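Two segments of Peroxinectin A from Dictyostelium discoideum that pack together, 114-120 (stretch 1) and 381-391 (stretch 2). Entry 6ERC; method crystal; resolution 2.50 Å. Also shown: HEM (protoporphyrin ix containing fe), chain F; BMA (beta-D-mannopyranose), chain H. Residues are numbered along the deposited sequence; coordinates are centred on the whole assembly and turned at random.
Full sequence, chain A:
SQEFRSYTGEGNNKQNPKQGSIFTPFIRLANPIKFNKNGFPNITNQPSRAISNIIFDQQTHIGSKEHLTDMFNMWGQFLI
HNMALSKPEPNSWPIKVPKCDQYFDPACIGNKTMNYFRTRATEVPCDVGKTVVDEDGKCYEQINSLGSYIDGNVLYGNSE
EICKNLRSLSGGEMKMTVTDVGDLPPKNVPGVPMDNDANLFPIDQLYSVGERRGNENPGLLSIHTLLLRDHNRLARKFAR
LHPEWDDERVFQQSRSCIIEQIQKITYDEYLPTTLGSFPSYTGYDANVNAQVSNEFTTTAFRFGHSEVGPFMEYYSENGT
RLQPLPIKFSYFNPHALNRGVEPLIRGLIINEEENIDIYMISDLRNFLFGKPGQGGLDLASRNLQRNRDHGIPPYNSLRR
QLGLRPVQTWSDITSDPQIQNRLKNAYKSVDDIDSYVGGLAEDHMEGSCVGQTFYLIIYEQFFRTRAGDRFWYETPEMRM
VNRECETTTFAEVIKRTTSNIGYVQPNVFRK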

# COMPACT_ATOMS: atom_id res chain seq x y z
N MET A 114 -0.89 10.52 20.96
CA MET A 114 -0.06 10.30 19.79
C MET A 114 -0.59 11.14 18.64
O MET A 114 -1.81 11.25 18.45
N ASN A 115 0.32 11.76 17.89
CA ASN A 115 -0.08 12.64 16.81
C ASN A 115 -0.99 11.91 15.83
O ASN A 115 -0.73 10.77 15.44
N TYR A 116 -2.07 12.58 15.43
CA TYR A 116 -2.89 12.12 14.31
C TYR A 116 -3.57 13.32 13.67
O TYR A 116 -4.13 14.17 14.37
N PHE A 117 -3.53 13.38 12.35
CA PHE A 117 -4.15 14.44 11.58
C PHE A 117 -5.14 13.83 10.61
O PHE A 117 -4.83 12.85 9.93
N ARG A 118 -6.34 14.40 10.55
CA ARG A 118 -7.41 13.81 9.76
C ARG A 118 -7.13 13.98 8.27
O ARG A 118 -6.48 14.94 7.84
N THR A 119 -7.64 13.04 7.49
CA THR A 119 -7.40 13.03 6.05
C THR A 119 -8.04 14.23 5.37
O THR A 119 -9.13 14.67 5.75
N ARG A 120 -7.35 14.76 4.37
CA ARG A 120 -7.90 15.84 3.57
C ARG A 120 -9.26 15.44 3.02
O ARG A 120 -9.45 14.34 2.50
N SER A 381 -3.44 1.57 15.91
CA SER A 381 -4.26 2.70 16.33
C SER A 381 -4.52 3.66 15.18
O SER A 381 -5.64 4.14 14.99
N ARG A 382 -3.48 3.96 14.39
CA ARG A 382 -3.65 4.87 13.26
C ARG A 382 -4.70 4.34 12.29
O ARG A 382 -5.49 5.12 11.74
N ASN A 383 -4.75 3.02 12.09
CA ASN A 383 -5.75 2.45 11.20
C ASN A 383 -7.15 2.63 11.78
O ASN A 383 -8.07 3.07 11.07
N LEU A 384 -7.34 2.30 13.06
CA LEU A 384 -8.64 2.50 13.69
C LEU A 384 -9.08 3.95 13.60
O LEU A 384 -10.23 4.24 13.25
N GLN A 385 -8.17 4.88 13.90
CA GLN A 385 -8.49 6.30 13.75
C GLN A 385 -8.94 6.60 12.32
O GLN A 385 -9.96 7.27 12.11
N ARG A 386 -8.17 6.13 11.33
CA ARG A 386 -8.47 6.46 9.94
C ARG A 386 -9.84 5.93 9.54
O ARG A 386 -10.60 6.63 8.84
N ASN A 387 -10.19 4.72 9.96
CA ASN A 387 -11.52 4.19 9.68
C ASN A 387 -12.59 5.05 10.34
O ASN A 387 -13.62 5.36 9.73
N ARG A 388 -12.36 5.45 11.60
CA ARG A 388 -13.31 6.31 12.29
C ARG A 388 -13.27 7.73 11.75
O ARG A 388 -14.28 8.44 11.78
N ASP A 389 -12.10 8.16 11.25
CA ASP A 389 -12.00 9.45 10.58
C ASP A 389 -12.84 9.46 9.30
O ASP A 389 -13.57 10.42 9.03
N HIS A 390 -12.75 8.39 8.51
CA HIS A 390 -13.47 8.31 7.24
C HIS A 390 -14.92 7.90 7.41
O HIS A 390 -15.68 7.97 6.43
N GLY A 391 -15.33 7.48 8.60
CA GLY A 391 -16.71 7.08 8.82
C GLY A 391 -17.03 5.72 8.24
O GLY A 391 -18.13 5.52 7.71

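The most unusual feature of this contact is that two helix arginines serve both the neighbouring segment and one heme propionate. Arg386 (chi1 t, chi2 and chi3 p) donates from NH2 to HEM O2A at 2.8 Å (N-H...acceptor angle 170°) and from NE to HEM O1A at 3.3 Å, while its NH1 reaches Thr119 OG1 at 2.6 Å and Phe117 O at 3.3 Å. Arg382 (m, t, p) donates from NE to HEM O2A at 2.9 Å; its bond from NH1 to Asn115 O, also 2.9 Å, is weak, with an angle of only 123°. Both CA-to-CB bonds point sideways, so it is the bent side chains that carry the guanidinium groups to the other segment, Arg382 to the loop at Asn115 and Tyr116, Arg386 to the strand.

Tyr116, chi1 t, points toward the helix and is covered over 119 Å², the largest share of any residue here. Gln385 CB lies over one ring face, 3.8 Å from the Tyr116 ring centroid and 22° off the normal, a CH-pi contact. The ring's CD2 lies over a face of the Arg382 guanidinium, 4.1 Å from Arg382 NH2. Tyr116 OH donates to Asp389 OD2 at 3.0 Å, but its 3.2 Å approach to Arg386 NE has too poor an angle for a hydrogen bond.

Asp389, chi1 t and pointing toward the strand, gathers the other end of the contact. Its OD2 also accepts from Thr119 N at 2.8 Å (160°), whereas OD1 forms a salt bridge with Arg118 NE at 2.8 Å. Arg118 NH2 reaches both Asp389 OD1 and Asp389 O at 3.0 Å, tying side chain and helix backbone together. Thr119 OG1 additionally pairs with His390 NE2 at 2.9 Å. Arg120 points away, and its NH2 donates to BMA O3 at 2.5 Å.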

# COMPACT_ATOMS: atom_id res chain seq x y z
CB MET A 114 -0.04 8.82 19.39
CG MET A 114 0.65 7.92 20.39
SD MET A 114 0.60 6.19 19.92
CE MET A 114 -1.12 5.81 20.21
CB ASN A 115 1.16 13.16 16.07
CG ASN A 115 2.03 14.04 16.95
OD1 ASN A 115 2.71 13.55 17.86
ND2 ASN A 115 2.01 15.34 16.68
CB TYR A 116 -3.94 11.10 14.74
CG TYR A 116 -4.84 10.65 13.61
CD1 TYR A 116 -5.97 11.38 13.27
CD2 TYR A 116 -4.55 9.51 12.88
CE1 TYR A 116 -6.79 10.98 12.24
CE2 TYR A 116 -5.37 9.10 11.84
CZ TYR A 116 -6.48 9.84 11.53
OH TYR A 116 -7.30 9.44 10.50
CB PHE A 117 -3.10 15.26 10.83
CG PHE A 117 -2.23 16.08 11.74
CD1 PHE A 117 -1.11 15.53 12.34
CD2 PHE A 117 -2.54 17.40 12.00
CE1 PHE A 117 -0.32 16.28 13.18
CE2 PHE A 117 -1.75 18.16 12.83
CZ PHE A 117 -0.63 17.60 13.43
CB ARG A 118 -8.75 14.44 10.13
CG ARG A 118 -9.15 14.20 11.59
CD ARG A 118 -10.59 14.61 11.86
NE ARG A 118 -11.55 13.74 11.18
CZ ARG A 118 -12.86 13.78 11.37
NH1 ARG A 118 -13.39 14.66 12.21
NH2 ARG A 118 -13.65 12.95 10.71
CB THR A 119 -7.95 11.74 5.44
OG1 THR A 119 -7.40 10.62 6.15
CG2 THR A 119 -7.56 11.64 3.97
CB ARG A 120 -6.96 16.19 2.42
CG ARG A 120 -7.44 17.32 1.50
CD ARG A 120 -6.52 17.46 0.31
NE ARG A 120 -7.10 18.25 -0.77
CZ ARG A 120 -6.49 18.50 -1.93
NH1 ARG A 120 -5.26 18.03 -2.15
NH2 ARG A 120 -7.09 19.23 -2.86
CB SER A 381 -3.60 3.43 17.50
OG SER A 381 -3.42 2.57 18.60
CB ARG A 382 -2.32 5.07 12.54
CG ARG A 382 -1.32 5.92 13.32
CD ARG A 382 -0.14 6.37 12.46
NE ARG A 382 -0.51 7.44 11.53
CZ ARG A 382 -0.61 8.73 11.87
NH1 ARG A 382 -0.38 9.11 13.12
NH2 ARG A 382 -0.95 9.63 10.96
CB ASN A 383 -5.45 0.97 10.96
CG ASN A 383 -4.13 0.76 10.24
OD1 ASN A 383 -3.72 1.57 9.41
ND2 ASN A 383 -3.45 -0.33 10.57
CB LEU A 384 -8.58 2.05 15.15
CG LEU A 384 -8.92 0.58 15.45
CD1 LEU A 384 -10.37 0.27 15.12
CD2 LEU A 384 -7.99 -0.36 14.70
CB GLN A 385 -7.28 7.14 14.11
CG GLN A 385 -6.94 7.12 15.58
CD GLN A 385 -7.86 8.00 16.40
OE1 GLN A 385 -8.60 7.51 17.25
NE2 GLN A 385 -7.81 9.30 16.15
CB ARG A 386 -7.38 5.88 9.03
CG ARG A 386 -7.37 6.44 7.61
CD ARG A 386 -6.90 7.89 7.57
NE ARG A 386 -5.58 8.06 8.17
CZ ARG A 386 -4.99 9.24 8.35
NH1 ARG A 386 -5.60 10.36 7.97
NH2 ARG A 386 -3.80 9.31 8.92
CB ASN A 387 -11.63 2.74 10.16
CG ASN A 387 -10.82 1.78 9.31
OD1 ASN A 387 -11.31 1.25 8.32
ND2 ASN A 387 -9.57 1.56 9.70
CB ARG A 388 -13.03 6.29 13.79
CG ARG A 388 -13.23 4.92 14.41
CD ARG A 388 -12.67 4.84 15.82
NE ARG A 388 -12.88 3.52 16.41
CZ ARG A 388 -12.61 3.22 17.68
NH1 ARG A 388 -12.11 4.14 18.49
NH2 ARG A 388 -12.85 1.99 18.13
CB ASP A 389 -10.53 9.75 10.27
CG ASP A 389 -10.34 11.04 9.50
OD1 ASP A 389 -11.33 11.75 9.22
OD2 ASP A 389 -9.17 11.36 9.17
CB HIS A 390 -12.78 7.31 6.30
CG HIS A 390 -11.41 7.72 5.86
ND1 HIS A 390 -10.78 7.16 4.77
CD2 HIS A 390 -10.55 8.63 6.37
CE1 HIS A 390 -9.59 7.71 4.63
NE2 HIS A 390 -9.42 8.61 5.58
CHA HEM F . -1.11 3.01 5.02
CHB HEM F . 3.10 1.87 7.11
CHC HEM F . 3.00 -2.46 4.90
CHD HEM F . -1.33 -1.40 3.01
C1A HEM F . 0.00 3.05 5.82
C2A HEM F . 0.33 4.08 6.77
C3A HEM F . 1.49 3.78 7.35
C4A HEM F . 1.94 2.53 6.78
CMA HEM F . 2.23 4.59 8.43
CAA HEM F . -0.56 5.31 7.04
CBA HEM F . -1.10 5.16 8.46
CGA HEM F . -2.37 5.95 8.61
O1A HEM F . -3.37 5.64 7.92
O2A HEM F . -2.38 6.90 9.44
C1B HEM F . 3.44 0.61 6.67
C2B HEM F . 4.66 -0.08 7.01
C3B HEM F . 4.64 -1.28 6.40
C4B HEM F . 3.40 -1.38 5.65
CMB HEM F . 5.74 0.54 7.91
CAB HEM F . 5.69 -2.41 6.42
CBB HEM F . 6.80 -2.37 7.17
C1C HEM F . 1.82 -2.57 4.20
C2C HEM F . 1.38 -3.71 3.41
C3C HEM F . 0.17 -3.41 2.89
C4C HEM F . -0.17 -2.07 3.33
CMC HEM F . 2.23 -4.99 3.29
CAC HEM F . -0.81 -4.19 1.98
CBC HEM F . -0.61 -5.42 1.49
C1D HEM F . -1.63 -0.10 3.36
C2D HEM F . -2.77 0.66 2.89
C3D HEM F . -2.70 1.87 3.46
C4D HEM F . -1.52 1.92 4.28
CMD HEM F . -3.86 0.12 1.94
CAD HEM F . -3.67 3.05 3.27
CBD HEM F . -3.27 3.69 1.94
CGD HEM F . -3.48 5.18 1.98
O1D HEM F . -2.56 5.90 2.45
O2D HEM F . -4.54 5.67 1.52
NA HEM F . 1.01 2.11 5.85
NB HEM F . 2.69 -0.21 5.84
NC HEM F . 0.85 -1.59 4.12
ND HEM F . -0.89 0.70 4.20
FE HEM F . 0.91 0.27 4.96
C1 BMA H . -12.41 20.76 -1.55
C2 BMA H . -10.99 21.36 -1.29
C3 BMA H . -10.13 21.23 -2.58
C4 BMA H . -10.99 21.50 -3.85
C5 BMA H . -12.27 22.25 -3.43
C6 BMA H . -13.12 22.70 -4.60
O2 BMA H . -10.30 20.63 -0.27
O3 BMA H . -9.51 19.96 -2.65
O4 BMA H . -10.26 22.30 -4.77
O5 BMA H . -13.07 21.36 -2.64
O6 BMA H . -13.55 24.06 -4.40